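Local coordinates for GCN5-related N-acetyltransferase (PDB 3GY9), which binds coenzyme A and is probably an acyltransferase of the GCN5-related N-acetyltransferase family, its acceptor substrate being unknown, at residues H81-V84 with A88-H91. Sequence-based numbering, arbitrary orientation.
With COA (coenzyme A), chain B; SO4 (sulfate ion), chain E.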
loop_
_atom_site.group_PDB
_atom_site.type_symbol
_atom_site.label_atom_id
_atom_site.label_comp_id
_atom_site.label_asym_id
_atom_site.label_seq_id
_atom_site.Cartn_x
_atom_site.Cartn_y
_atom_site.Cartn_z
ATOM N N HIS A 81 0.650 1.831 -4.442
ATOM C CA HIS A 81 0.511 3.230 -4.042
ATOM C C HIS A 81 0.824 3.491 -2.587
ATOM O O HIS A 81 0.208 4.342 -1.958
ATOM C CB HIS A 81 -0.885 3.775 -4.383
ATOM C CG HIS A 81 -1.328 3.500 -5.788
ATOM N ND1 HIS A 81 -0.604 3.890 -6.893
ATOM C CD2 HIS A 81 -2.433 2.875 -6.264
ATOM C CE1 HIS A 81 -1.259 3.536 -7.989
ATOM N NE2 HIS A 81 -2.359 2.894 -7.628
ATOM N N VAL A 82 1.795 2.786 -2.028
ATOM C CA VAL A 82 2.162 2.972 -0.632
ATOM C C VAL A 82 3.092 4.163 -0.507
ATOM O O VAL A 82 4.146 4.202 -1.125
ATOM C CB VAL A 82 2.890 1.724 -0.091
ATOM C CG1 VAL A 82 3.482 2.012 1.284
ATOM C CG2 VAL A 82 1.934 0.544 -0.054
ATOM N N TYR A 83 2.683 5.137 0.293
ATOM C CA TYR A 83 3.467 6.369 0.478
ATOM C C TYR A 83 3.161 6.959 1.847
ATOM O O TYR A 83 1.992 7.082 2.217
ATOM C CB TYR A 83 3.111 7.402 -0.601
ATOM C CG TYR A 83 3.939 8.650 -0.494
ATOM C CD1 TYR A 83 5.231 8.699 -1.001
ATOM C CD2 TYR A 83 3.435 9.776 0.130
ATOM C CE1 TYR A 83 6.004 9.848 -0.889
ATOM C CE2 TYR A 83 4.216 10.931 0.251
ATOM C CZ TYR A 83 5.488 10.955 -0.250
ATOM O OH TYR A 83 6.271 12.090 -0.144
ATOM N N VAL A 84 4.207 7.310 2.593
ATOM C CA VAL A 84 4.064 7.979 3.890
ATOM C C VAL A 84 4.696 9.356 3.755
ATOM O O VAL A 84 5.793 9.483 3.209
ATOM C CB VAL A 84 4.804 7.207 5.005
ATOM C CG1 VAL A 84 4.687 7.923 6.356
ATOM C CG2 VAL A 84 4.242 5.804 5.104
ATOM N N ALA A 88 6.247 12.157 8.617
ATOM C CA ALA A 88 5.549 11.130 9.395
ATOM C C ALA A 88 6.225 9.768 9.330
ATOM O O ALA A 88 5.728 8.817 9.928
ATOM C CB ALA A 88 4.111 11.006 8.952
ATOM N N ARG A 89 7.338 9.674 8.604
ATOM C CA ARG A 89 8.087 8.419 8.504
ATOM C C ARG A 89 8.794 8.068 9.808
ATOM O O ARG A 89 8.995 8.935 10.679
ATOM C CB ARG A 89 9.085 8.501 7.370
ATOM C CG ARG A 89 8.409 8.557 6.027
ATOM C CD ARG A 89 9.371 8.880 4.910
ATOM N NE ARG A 89 8.581 9.139 3.715
ATOM C CZ ARG A 89 9.022 9.752 2.625
ATOM N NH1 ARG A 89 10.271 10.181 2.520
ATOM N NH2 ARG A 89 8.167 9.937 1.621
ATOM N N SER A 90 9.129 6.790 9.939
ATOM C CA SER A 90 9.939 6.261 11.043
ATOM C C SER A 90 9.190 6.270 12.375
ATOM O O SER A 90 9.828 6.323 13.438
ATOM C CB SER A 90 11.261 7.021 11.178
ATOM O OG SER A 90 11.964 7.044 9.957
ATOM N N HIS A 91 7.859 6.220 12.312
ATOM C CA HIS A 91 6.994 6.196 13.505
ATOM C C HIS A 91 6.010 5.036 13.494
ATOM O O HIS A 91 5.017 5.052 14.222
ATOM C CB HIS A 91 6.207 7.503 13.629
ATOM C CG HIS A 91 7.052 8.668 14.002
ATOM N ND1 HIS A 91 7.384 9.662 13.109
ATOM C CD2 HIS A 91 7.663 8.983 15.167
ATOM C CE1 HIS A 91 8.158 10.547 13.712
ATOM N NE2 HIS A 91 8.346 10.156 14.960
HETATM N N1A COA B . 12.528 6.040 4.655
HETATM C C2A COA B . 12.548 4.755 4.146
HETATM N N3A COA B . 12.417 3.662 4.981
HETATM C C4A COA B . 12.265 3.860 6.314
HETATM C C5A COA B . 12.244 5.145 6.851
HETATM C C6A COA B . 12.377 6.244 6.008
HETATM N N6A COA B . 12.469 7.474 6.496
HETATM N N7A COA B . 12.086 5.022 8.192
HETATM C C8A COA B . 12.006 3.711 8.509
HETATM N N9A COA B . 12.127 2.987 7.349
HETATM C C1B COA B . 12.141 1.528 7.205
HETATM C C2B COA B . 13.053 0.864 8.226
HETATM O O2B COA B . 13.669 -0.268 7.644
HETATM C C3B COA B . 12.107 0.445 9.320
HETATM O O3B COA B . 12.543 -0.671 10.057
HETATM P P3B COA B . 12.993 -0.428 11.582
HETATM O O7A COA B . 13.402 -1.742 12.204
HETATM O O8A COA B . 14.139 0.551 11.559
HETATM O O9A COA B . 11.853 0.166 12.375
HETATM C C4B COA B . 10.865 0.109 8.524
HETATM O O4B COA B . 10.839 1.033 7.452
HETATM C C5B COA B . 9.580 0.171 9.352
HETATM O O5B COA B . 9.438 1.451 9.913
HETATM P P1A COA B . 8.066 2.311 9.821
HETATM O O1A COA B . 6.860 1.457 10.060
HETATM O O2A COA B . 8.264 3.441 10.777
HETATM O O3A COA B . 8.181 2.824 8.313
HETATM P P2A COA B . 7.540 4.138 7.662
HETATM O O4A COA B . 6.265 4.580 8.358
HETATM O O5A COA B . 8.603 5.158 7.483
HETATM O O6A COA B . 7.124 3.534 6.236
HETATM C CBP COA B . 7.958 3.602 3.955
HETATM C CCP COA B . 8.100 2.988 5.350
HETATM C CDP COA B . 6.607 3.198 3.371
HETATM C CEP COA B . 9.088 3.025 3.077
HETATM C CAP COA B . 8.046 5.138 4.051
HETATM O OAP COA B . 9.225 5.497 4.737
HETATM C C9P COA B . 8.056 5.766 2.685
HETATM O O9P COA B . 6.866 6.028 1.992
HETATM N N8P COA B . 9.265 6.029 2.201
HETATM C C7P COA B . 9.460 6.648 0.896
HETATM C C6P COA B . 10.709 6.101 0.202
HETATM C C5P COA B . 11.956 6.528 0.942
HETATM O O5P COA B . 11.881 6.945 2.111
HETATM N N4P COA B . 13.105 6.434 0.276
HETATM C C3P COA B . 14.387 6.524 0.940
HETATM C C2P COA B . 14.686 7.937 1.440
HETATM S S1P COA B . 14.605 9.226 0.171
HETATM S S SO4 E . 2.346 0.836 -7.768
HETATM O O1 SO4 E . 2.488 1.659 -6.563
HETATM O O2 SO4 E . 1.885 1.638 -8.895
HETATM O O3 SO4 E . 1.415 -0.253 -7.519
HETATM O O4 SO4 E . 3.641 0.229 -8.105
#
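Arg89 reaches back along the end of strand 76-84 and takes the carbonyl oxygen of Val84 with two nitrogens, NE and NH2, each at 2.9 Å from Val84 O. NH2 sits nearly in line with the carbonyl bond (C=O...N 172°), whereas NE stands above the carbonyl plane; both bonds are bent (N-H...O 140° at NE) because one oxygen serves two neighbouring N-H groups. The extended run from CG to NE carries the guanidinium this far. Its NH2 also makes a salt bridge with Glu27, which accepts a hydrogen bond from Tyr83 OH as well.

Among the flat groups, the Tyr83 ring and the guanidinium stand almost perpendicular (87°), with Tyr83 CE1 at the guanidinium edge, 3.3 Å from Arg89 NH2. Coenzyme A lies over one guanidinium face, its C7P 3.5 Å above the plane.

The apolar part is Val84 CG1 against the Arg89 methylene CG at 3.8 Å and Ala88 CB at 4.1 Å, while Val84 CG2 lies by the coenzyme A.

Coenzyme A is held from both segments. Val84 N donates to the pantetheine oxygen O9P at 3.0 Å, Ser90 N to the pyrophosphate oxygen O5A, and Ser90 OG to adenine N7A at 2.7 Å. Cut back to an alanine here, Arg89 would probably deprive Val84 O of both these donors, Glu27 of its cationic partner (though not of the Tyr83 hydroxyl) and the pantetheine of its flat support. Arg89 opens the Q/RxxGxG/A signature of GNAT motif A, whose Gly92 and Gly94 also bond coenzyme A; one buried cation, probably balanced by Glu27, ties strand end to pyrophosphate-binding loop beneath the pantetheine.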